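Local coordinates for DUF3845 domain-containing protein (Bacteroides thetaiotaomicron VPI-5482, PDB 3GF6) that is of unknown function but is a bacterial lipoprotein with an all-beta fold containing two antiparallel sheets, at residues D39-D51 with V78-K90. Residues are numbered along the deposited sequence; the frame is centred on the assembly and turned at random. Where two conformers were deposited one is given.
Sequences DYVLDTIAQYPND and VGKSKLTMSLGYK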
# COMPACT_ATOMS: atom_id res chain seq x y z
N ASP A 39 -2.08 12.82 12.60
CA ASP A 39 -1.76 11.40 12.52
C ASP A 39 -3.01 10.58 12.86
O ASP A 39 -3.88 11.01 13.64
CB ASP A 39 -0.73 10.96 13.56
CG ASP A 39 0.61 11.68 13.46
OD1 ASP A 39 0.95 12.37 12.49
OD2 ASP A 39 1.34 11.54 14.46
N TYR A 40 -3.06 9.36 12.37
CA TYR A 40 -4.10 8.41 12.87
C TYR A 40 -3.56 6.99 12.96
O TYR A 40 -2.51 6.70 12.38
CB TYR A 40 -5.37 8.49 12.03
CG TYR A 40 -5.30 7.85 10.67
CD1 TYR A 40 -5.60 6.50 10.51
CD2 TYR A 40 -4.94 8.58 9.54
CE1 TYR A 40 -5.55 5.90 9.29
CE2 TYR A 40 -4.89 8.00 8.31
CZ TYR A 40 -5.18 6.63 8.18
OH TYR A 40 -5.14 6.02 6.95
N VAL A 41 -4.24 6.14 13.71
CA VAL A 41 -3.73 4.80 13.89
C VAL A 41 -4.79 3.74 13.57
O VAL A 41 -5.85 3.72 14.21
CB VAL A 41 -3.20 4.62 15.31
CG1 VAL A 41 -2.69 3.19 15.54
CG2 VAL A 41 -2.07 5.66 15.61
N LEU A 42 -4.53 2.89 12.58
CA LEU A 42 -5.33 1.69 12.38
C LEU A 42 -4.94 0.68 13.48
O LEU A 42 -3.75 0.49 13.71
CB LEU A 42 -5.06 1.12 10.98
CG LEU A 42 -5.60 -0.26 10.60
CD1 LEU A 42 -7.13 -0.42 10.83
CD2 LEU A 42 -5.20 -0.50 9.11
N ASP A 43 -5.92 0.02 14.14
CA ASP A 43 -5.65 -0.88 15.29
C ASP A 43 -6.70 -2.02 15.18
O ASP A 43 -7.87 -1.80 15.43
CB ASP A 43 -5.82 -0.08 16.59
CG ASP A 43 -5.38 -0.82 17.81
OD1 ASP A 43 -5.30 -2.05 17.78
OD2 ASP A 43 -5.16 -0.12 18.84
N THR A 44 -6.24 -3.19 14.74
CA THR A 44 -7.11 -4.28 14.25
C THR A 44 -6.47 -5.61 14.65
O THR A 44 -5.27 -5.77 14.49
CB THR A 44 -7.24 -4.23 12.69
OG1 THR A 44 -7.95 -3.05 12.28
CG2 THR A 44 -7.95 -5.49 12.15
N ILE A 45 -7.25 -6.55 15.15
CA ILE A 45 -6.75 -7.89 15.43
C ILE A 45 -6.71 -8.67 14.11
O ILE A 45 -7.73 -8.77 13.41
CB ILE A 45 -7.64 -8.62 16.46
CG1 ILE A 45 -7.35 -8.07 17.87
CG2 ILE A 45 -7.38 -10.13 16.46
CD1 ILE A 45 -8.37 -8.48 18.91
N ALA A 46 -5.52 -9.15 13.75
CA ALA A 46 -5.33 -10.04 12.63
C ALA A 46 -5.45 -11.50 13.08
O ALA A 46 -4.81 -11.93 14.07
CB ALA A 46 -3.99 -9.78 11.95
N GLN A 47 -6.32 -12.22 12.40
CA GLN A 47 -6.51 -13.63 12.55
C GLN A 47 -7.31 -14.21 11.37
O GLN A 47 -8.07 -13.49 10.72
CB GLN A 47 -7.24 -13.95 13.87
CG GLN A 47 -8.67 -13.50 13.95
CD GLN A 47 -9.35 -13.88 15.29
OE1 GLN A 47 -9.09 -14.93 15.87
NE2 GLN A 47 -10.21 -13.01 15.78
N TYR A 48 -7.14 -15.50 11.13
CA TYR A 48 -7.89 -16.18 10.11
C TYR A 48 -9.18 -16.75 10.68
O TYR A 48 -9.14 -17.56 11.60
CB TYR A 48 -7.05 -17.33 9.51
CG TYR A 48 -5.98 -16.84 8.57
CD1 TYR A 48 -6.32 -16.28 7.35
CD2 TYR A 48 -4.66 -16.90 8.93
CE1 TYR A 48 -5.33 -15.81 6.53
CE2 TYR A 48 -3.67 -16.48 8.11
CZ TYR A 48 -4.00 -15.90 6.91
OH TYR A 48 -3.01 -15.42 6.07
N PRO A 49 -10.33 -16.37 10.09
CA PRO A 49 -11.53 -17.07 10.51
C PRO A 49 -11.47 -18.53 10.04
O PRO A 49 -10.81 -18.85 9.05
CB PRO A 49 -12.67 -16.33 9.83
CG PRO A 49 -12.04 -15.16 9.10
CD PRO A 49 -10.59 -15.46 8.96
N ASN A 50 -12.08 -19.36 10.85
CA ASN A 50 -12.32 -20.77 10.56
C ASN A 50 -11.10 -21.67 10.59
O ASN A 50 -11.23 -22.86 10.31
CB ASN A 50 -13.05 -20.91 9.20
CG ASN A 50 -14.46 -20.32 9.24
OD1 ASN A 50 -15.10 -20.35 10.29
ND2 ASN A 50 -14.96 -19.85 8.11
N ASP A 51 -9.93 -21.12 10.96
CA ASP A 51 -8.68 -21.90 11.01
C ASP A 51 -7.81 -21.37 12.17
O ASP A 51 -7.23 -20.30 12.09
CB ASP A 51 -7.94 -21.79 9.69
CG ASP A 51 -6.64 -22.56 9.67
OD1 ASP A 51 -6.33 -23.23 10.67
OD2 ASP A 51 -5.96 -22.57 8.63
N VAL A 78 -9.69 8.07 0.02
CA VAL A 78 -10.14 8.93 1.11
C VAL A 78 -10.77 8.11 2.21
O VAL A 78 -11.72 7.35 1.98
CB VAL A 78 -11.16 9.98 0.61
CG1 VAL A 78 -11.66 10.89 1.80
CG2 VAL A 78 -10.55 10.80 -0.52
N GLY A 79 -10.22 8.23 3.40
CA GLY A 79 -10.75 7.57 4.58
C GLY A 79 -9.64 7.15 5.51
O GLY A 79 -8.57 7.75 5.52
N LYS A 80 -9.91 6.14 6.34
CA LYS A 80 -8.88 5.51 7.17
C LYS A 80 -8.47 4.18 6.53
O LYS A 80 -9.31 3.41 6.07
CB LYS A 80 -9.33 5.26 8.63
CG LYS A 80 -9.60 6.52 9.44
CD LYS A 80 -10.28 6.16 10.77
CE LYS A 80 -10.94 7.36 11.40
NZ LYS A 80 -11.58 7.02 12.71
N SER A 81 -7.16 3.95 6.49
CA SER A 81 -6.57 2.68 6.07
C SER A 81 -7.20 1.51 6.83
O SER A 81 -7.61 1.65 7.99
CB SER A 81 -5.05 2.72 6.29
OG SER A 81 -4.45 3.73 5.50
N LYS A 82 -7.30 0.37 6.17
CA LYS A 82 -7.88 -0.80 6.77
C LYS A 82 -7.11 -2.07 6.35
O LYS A 82 -6.41 -2.09 5.34
CB LYS A 82 -9.34 -0.91 6.37
CG LYS A 82 -9.54 -1.20 4.95
CD LYS A 82 -11.05 -1.38 4.63
CE LYS A 82 -11.23 -1.67 3.17
NZ LYS A 82 -12.69 -1.81 2.82
N LEU A 83 -7.26 -3.09 7.15
CA LEU A 83 -6.53 -4.35 7.04
C LEU A 83 -7.48 -5.47 6.65
O LEU A 83 -8.56 -5.65 7.26
CB LEU A 83 -5.93 -4.65 8.42
CG LEU A 83 -5.10 -5.90 8.68
CD1 LEU A 83 -4.16 -5.67 9.86
CD2 LEU A 83 -5.93 -7.23 8.85
N THR A 84 -7.04 -6.29 5.72
CA THR A 84 -7.83 -7.39 5.18
C THR A 84 -6.96 -8.62 5.18
O THR A 84 -5.89 -8.59 4.61
CB THR A 84 -8.26 -7.09 3.71
OG1 THR A 84 -9.08 -5.92 3.68
CG2 THR A 84 -9.09 -8.28 3.15
N MSE A 85 -7.44 -9.72 5.78
CA MSE A 85 -6.74 -10.99 5.68
C MSE A 85 -6.71 -11.61 4.29
O MSE A 85 -7.65 -11.45 3.49
CB MSE A 85 -7.39 -12.01 6.60
CG MSE A 85 -7.44 -11.62 8.08
SE MSE A 85 -5.73 -11.22 8.90
CE MSE A 85 -4.85 -12.95 8.61
N SER A 86 -5.64 -12.35 4.02
CA SER A 86 -5.55 -13.18 2.82
C SER A 86 -6.56 -14.29 2.90
O SER A 86 -7.25 -14.48 3.92
CB SER A 86 -4.15 -13.75 2.62
OG SER A 86 -3.92 -14.86 3.45
N LEU A 87 -6.67 -15.05 1.80
CA LEU A 87 -7.75 -16.05 1.70
C LEU A 87 -7.62 -17.18 2.73
O LEU A 87 -8.63 -17.75 3.19
CB LEU A 87 -7.78 -16.65 0.31
CG LEU A 87 -8.46 -15.81 -0.76
CD1 LEU A 87 -8.06 -16.38 -2.16
CD2 LEU A 87 -9.94 -15.80 -0.58
N GLY A 88 -6.40 -17.51 3.12
CA GLY A 88 -6.19 -18.44 4.24
C GLY A 88 -4.75 -18.58 4.67
O GLY A 88 -3.86 -17.93 4.12
N TYR A 89 -4.54 -19.47 5.64
CA TYR A 89 -3.24 -19.67 6.18
C TYR A 89 -2.25 -20.08 5.10
O TYR A 89 -1.09 -19.66 5.13
CB TYR A 89 -3.33 -20.73 7.30
CG TYR A 89 -2.09 -20.94 8.10
CD1 TYR A 89 -1.05 -21.72 7.63
CD2 TYR A 89 -1.97 -20.41 9.40
CE1 TYR A 89 0.09 -21.94 8.38
CE2 TYR A 89 -0.84 -20.63 10.16
CZ TYR A 89 0.19 -21.40 9.66
OH TYR A 89 1.31 -21.59 10.44
N LYS A 90 -2.73 -20.87 4.14
CA LYS A 90 -1.85 -21.33 3.06
C LYS A 90 -2.10 -20.64 1.71
O LYS A 90 -1.56 -21.09 0.68
CB LYS A 90 -1.96 -22.85 2.94
CG LYS A 90 -1.33 -23.54 4.15
CD LYS A 90 -1.07 -25.03 3.99
CE LYS A 90 0.34 -25.33 3.46
NZ LYS A 90 0.70 -26.80 3.63
O HOH W 1 -9.03 -2.85 9.68
O HOH W 2 -9.94 -17.92 6.20
O HOH W 3 -6.81 -20.98 6.60
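The ring of Tyr-48 is sandwiched between the selenomethionine Met-85 and the backbone at Gly-88 and Tyr-89. Bent at chi2 and chi3, the Met-85 chain curls its CE over one face, a CH-pi contact 3.5 Å from the ring centroid. The opposite face lies on Tyr-89 N, while Ser-86 O sits in the ring plane at the edge. Tyr-48 OH donates to Ser-86 OG (2.8 Å) and also bonds Thr-58 N. Replacing Tyr-48 by alanine would remove the ring and hydroxyl, and would probably leave a gap beneath Met-85 CE and deprive Ser-86 OG and Thr-58 N of their shared partner. Strands 40-46 and 82-85, running 25° from parallel, belong to different antiparallel sheets that face each other as in a beta-sandwich, pairing with 203-219 and 56-62 respectively. Between them, Leu-42 CD2 reaches Leu-83 CB, Ala-46 CB meets Met-85 SE at 3.8 Å, and a water links Thr-44 OG1 to Leu-83 N. Tyr-40 CG lies between the backbone N and the carbonyl carbon (chi1 74°), which carries the hydroxyl across to Ser-81, whose OG and N both donate to Tyr-40 OH, the amide at 2.9 Å and nearly straight (168°); the hydroxyl also bonds Lys-64 O. Lys-80 CG lies over one face of this ring.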